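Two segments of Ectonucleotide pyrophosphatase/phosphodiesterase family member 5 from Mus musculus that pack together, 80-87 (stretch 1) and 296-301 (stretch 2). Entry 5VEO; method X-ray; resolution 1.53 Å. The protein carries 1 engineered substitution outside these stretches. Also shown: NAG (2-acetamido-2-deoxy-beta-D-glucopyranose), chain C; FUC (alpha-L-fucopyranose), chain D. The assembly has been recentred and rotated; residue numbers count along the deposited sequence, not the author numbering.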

# COMPACT_ATOMS: atom_id res chain seq x y z
N ASP A 80 -7.62 5.84 7.81
CA ASP A 80 -8.49 6.69 8.62
C ASP A 80 -7.64 7.27 9.73
O ASP A 80 -7.04 6.52 10.51
N MET A 81 -7.57 8.60 9.78
CA MET A 81 -6.68 9.30 10.70
C MET A 81 -7.39 10.49 11.31
O MET A 81 -8.36 11.02 10.77
N PHE A 82 -6.84 10.94 12.43
CA PHE A 82 -7.23 12.20 13.04
C PHE A 82 -5.95 12.92 13.43
O PHE A 82 -5.11 12.36 14.16
N ASP A 83 -5.80 14.15 12.94
CA ASP A 83 -4.65 14.96 13.28
C ASP A 83 -5.08 15.97 14.33
O ASP A 83 -5.91 16.85 14.04
N PRO A 84 -4.58 15.86 15.57
CA PRO A 84 -5.09 16.71 16.65
C PRO A 84 -4.57 18.13 16.59
O PRO A 84 -5.14 19.02 17.25
N ILE A 85 -3.50 18.38 15.82
CA ILE A 85 -2.99 19.73 15.64
C ILE A 85 -3.82 20.47 14.60
O ILE A 85 -4.20 21.63 14.80
N LEU A 86 -4.12 19.81 13.49
CA LEU A 86 -5.02 20.36 12.49
C LEU A 86 -6.47 20.35 12.94
O LEU A 86 -7.28 21.10 12.39
N ASN A 87 -6.81 19.51 13.92
CA ASN A 87 -8.19 19.15 14.24
C ASN A 87 -8.97 18.79 12.98
O ASN A 87 -10.05 19.30 12.69
N ASN A 296 4.80 10.38 15.51
CA ASN A 296 3.93 11.21 14.69
C ASN A 296 2.68 11.52 15.49
O ASN A 296 2.12 10.63 16.13
N ASP A 297 2.24 12.79 15.44
CA ASP A 297 1.07 13.18 16.23
C ASP A 297 -0.23 12.57 15.70
O ASP A 297 -1.27 12.67 16.37
N ARG A 298 -0.21 11.93 14.53
CA ARG A 298 -1.38 11.20 14.04
C ARG A 298 -1.45 9.77 14.57
O ARG A 298 -2.42 9.06 14.27
N VAL A 299 -0.47 9.34 15.35
CA VAL A 299 -0.58 8.08 16.08
C VAL A 299 -1.32 8.37 17.38
O VAL A 299 -0.90 9.23 18.18
N GLN A 300 -2.44 7.68 17.58
CA GLN A 300 -3.32 7.99 18.70
C GLN A 300 -2.72 7.53 20.02
O GLN A 300 -1.78 6.73 20.05
N PRO A 301 -3.26 8.02 21.15
CA PRO A 301 -2.63 7.71 22.45
C PRO A 301 -2.62 6.24 22.80
O PRO A 301 -1.75 5.80 23.56

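This is a small, largely polar contact, burying 378 Å² in all, in which the end of a strand and the turn-like segment after it are tied to a distant loop by one buried salt bridge and a bridging water. At its centre lies R298, which loses more area to the other stretch than any other residue here. Its CA-to-CB bond points sideways, but an m rotamer at chi1 followed by t at chi2 and chi3 extends the chain so that its end reaches D83. D83 also starts out sideways and uses chi1 t to approach. R298 NE donates to D83 OD1 at 2.8 Å, and R298 NH2 reaches the same D83 OD1 at 3.1 Å with a more bent angle; the carboxylate oxygen sits at the guanidinium edge, near its plane, where the N-H groups point. Burial makes such charge pairing valuable.

The other carboxylate oxygen works within its own stretch: I85 N donates to D83 OD2 at 2.8 Å and L86 N donates to it at 3.0 Å. Aspartate is short enough to hold the backbone as it leaves the strand through P84 while offering OD1 to the arginine. The opposing loop is shaped similarly. N296 OD1 accepts from R298 N at 2.9 Å, and V299 N donates to N296 O at 3.0 Å, closing a type I turn that places R298 at its third position.

The sulfur of M81 and a methyl of L86 lie beside the arginine. M81, m at chi1 and pointing toward the loop, brings SD to 4.1 Å from R298 CD, a flexible thioether against the aliphatic part of the chain. L86 (m, t), also pointing toward, sets CD1 4.1 Å from R298 NH2. P84, I85 and D297 (chi1 m) all point toward the opposite stretch: P84 CD lies 3.2 Å from D297 O, and I85, m at both chi angles, places CG1 3.9 Å from D297 OD2. All three are exposed, so the D297 carboxylate can stay solvated while its neighbours pack against it.

Q300 begins sideways, but its m, m conformation turns the amide toward F82, which also points sideways, with chi1 t. Q300 NE2 approaches F82 O at 3.1 Å and lies at the edge of the F82 ring, near the ring plane. Water 1 joins the stretches: it accepts from F82 N at 2.9 Å and from Q300 NE2 at 3.0 Å, and donates to R298 O at 2.6 Å. The long amide side chain thus helps hold a water that serves both stretches.

V299 points away and makes no contact across. N87 is also out of reach of the loop; N87 ND2 is bonded covalently to NAG C1 at 1.4 Å, the linkage of an N-glycan, and N87 OD1 lies 3.7 Å from FUC C6.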

# COMPACT_ATOMS: atom_id res chain seq x y z
CB ASP A 80 -9.66 5.90 9.19
CG ASP A 80 -10.64 5.48 8.12
OD1 ASP A 80 -10.48 4.37 7.59
OD2 ASP A 80 -11.53 6.28 7.79
CB MET A 81 -5.44 9.85 10.00
CG MET A 81 -4.54 8.83 9.39
SD MET A 81 -3.12 9.65 8.62
CE MET A 81 -3.77 10.09 7.01
CB PHE A 82 -8.12 12.00 14.26
CG PHE A 82 -8.39 13.28 15.02
CD1 PHE A 82 -9.09 14.31 14.42
CD2 PHE A 82 -7.93 13.45 16.30
CE1 PHE A 82 -9.34 15.51 15.11
CE2 PHE A 82 -8.16 14.65 17.00
CZ PHE A 82 -8.87 15.66 16.39
CB ASP A 83 -4.09 15.66 12.04
CG ASP A 83 -2.82 16.44 12.33
OD1 ASP A 83 -1.85 16.33 11.55
OD2 ASP A 83 -2.79 17.16 13.35
CB PRO A 84 -4.57 15.99 17.90
CG PRO A 84 -3.29 15.36 17.43
CD PRO A 84 -3.60 14.88 16.05
CB ILE A 85 -1.50 19.68 15.24
CG1 ILE A 85 -0.67 18.90 16.26
CG2 ILE A 85 -0.98 21.09 15.01
CD1 ILE A 85 -0.90 19.26 17.71
CB LEU A 86 -4.91 19.55 11.20
CG LEU A 86 -3.54 19.45 10.54
CD1 LEU A 86 -3.62 18.58 9.30
CD2 LEU A 86 -3.03 20.83 10.19
CB ASN A 87 -8.90 20.26 15.02
CG ASN A 87 -10.28 19.84 15.44
OD1 ASN A 87 -10.53 18.65 15.68
ND2 ASN A 87 -11.19 20.81 15.52
CB ASN A 296 3.57 10.51 13.38
CG ASN A 296 3.00 11.47 12.36
OD1 ASN A 296 1.85 11.91 12.48
ND2 ASN A 296 3.79 11.80 11.35
CB ASP A 297 0.96 14.70 16.28
CG ASP A 297 2.15 15.36 16.99
OD1 ASP A 297 2.77 14.71 17.88
OD2 ASP A 297 2.45 16.53 16.68
CB ARG A 298 -1.38 11.18 12.51
CG ARG A 298 -1.54 12.56 11.94
CD ARG A 298 -1.10 12.63 10.52
NE ARG A 298 -1.15 14.02 10.08
CZ ARG A 298 -0.70 14.47 8.91
NH1 ARG A 298 -0.17 13.63 8.03
NH2 ARG A 298 -0.78 15.76 8.65
CB VAL A 299 0.79 7.45 16.32
CG1 VAL A 299 0.67 6.15 17.09
CG2 VAL A 299 1.49 7.24 14.98
CB GLN A 300 -4.69 7.36 18.47
CG GLN A 300 -5.43 7.93 17.26
CD GLN A 300 -5.60 9.43 17.37
OE1 GLN A 300 -5.91 9.96 18.44
NE2 GLN A 300 -5.36 10.13 16.26
CB PRO A 301 -3.48 8.50 23.45
CG PRO A 301 -4.05 9.62 22.67
CD PRO A 301 -4.29 9.06 21.28
C1 NAG C . -12.56 20.54 15.84
C2 NAG C . -13.17 21.54 16.80
C3 NAG C . -14.64 21.20 17.07
C4 NAG C . -15.39 21.01 15.75
C5 NAG C . -14.65 20.11 14.77
C6 NAG C . -15.26 20.18 13.40
C7 NAG C . -11.60 22.57 18.38
C8 NAG C . -10.88 22.42 19.68
N2 NAG C . -12.42 21.57 18.04
O3 NAG C . -15.25 22.25 17.81
O4 NAG C . -16.63 20.37 16.00
O5 NAG C . -13.29 20.54 14.63
O6 NAG C . -14.54 19.42 12.44
O7 NAG C . -11.45 23.55 17.66
C1 FUC D . -15.08 18.09 12.35
C2 FUC D . -14.46 17.50 11.09
C3 FUC D . -12.97 17.35 11.28
C4 FUC D . -12.71 16.48 12.51
C5 FUC D . -13.37 17.12 13.72
C6 FUC D . -13.29 16.25 14.97
O2 FUC D . -14.70 18.29 9.98
O3 FUC D . -12.43 16.70 10.13
O4 FUC D . -13.24 15.16 12.28
O5 FUC D . -14.76 17.35 13.50
O HOH W 1 -4.95 9.02 13.49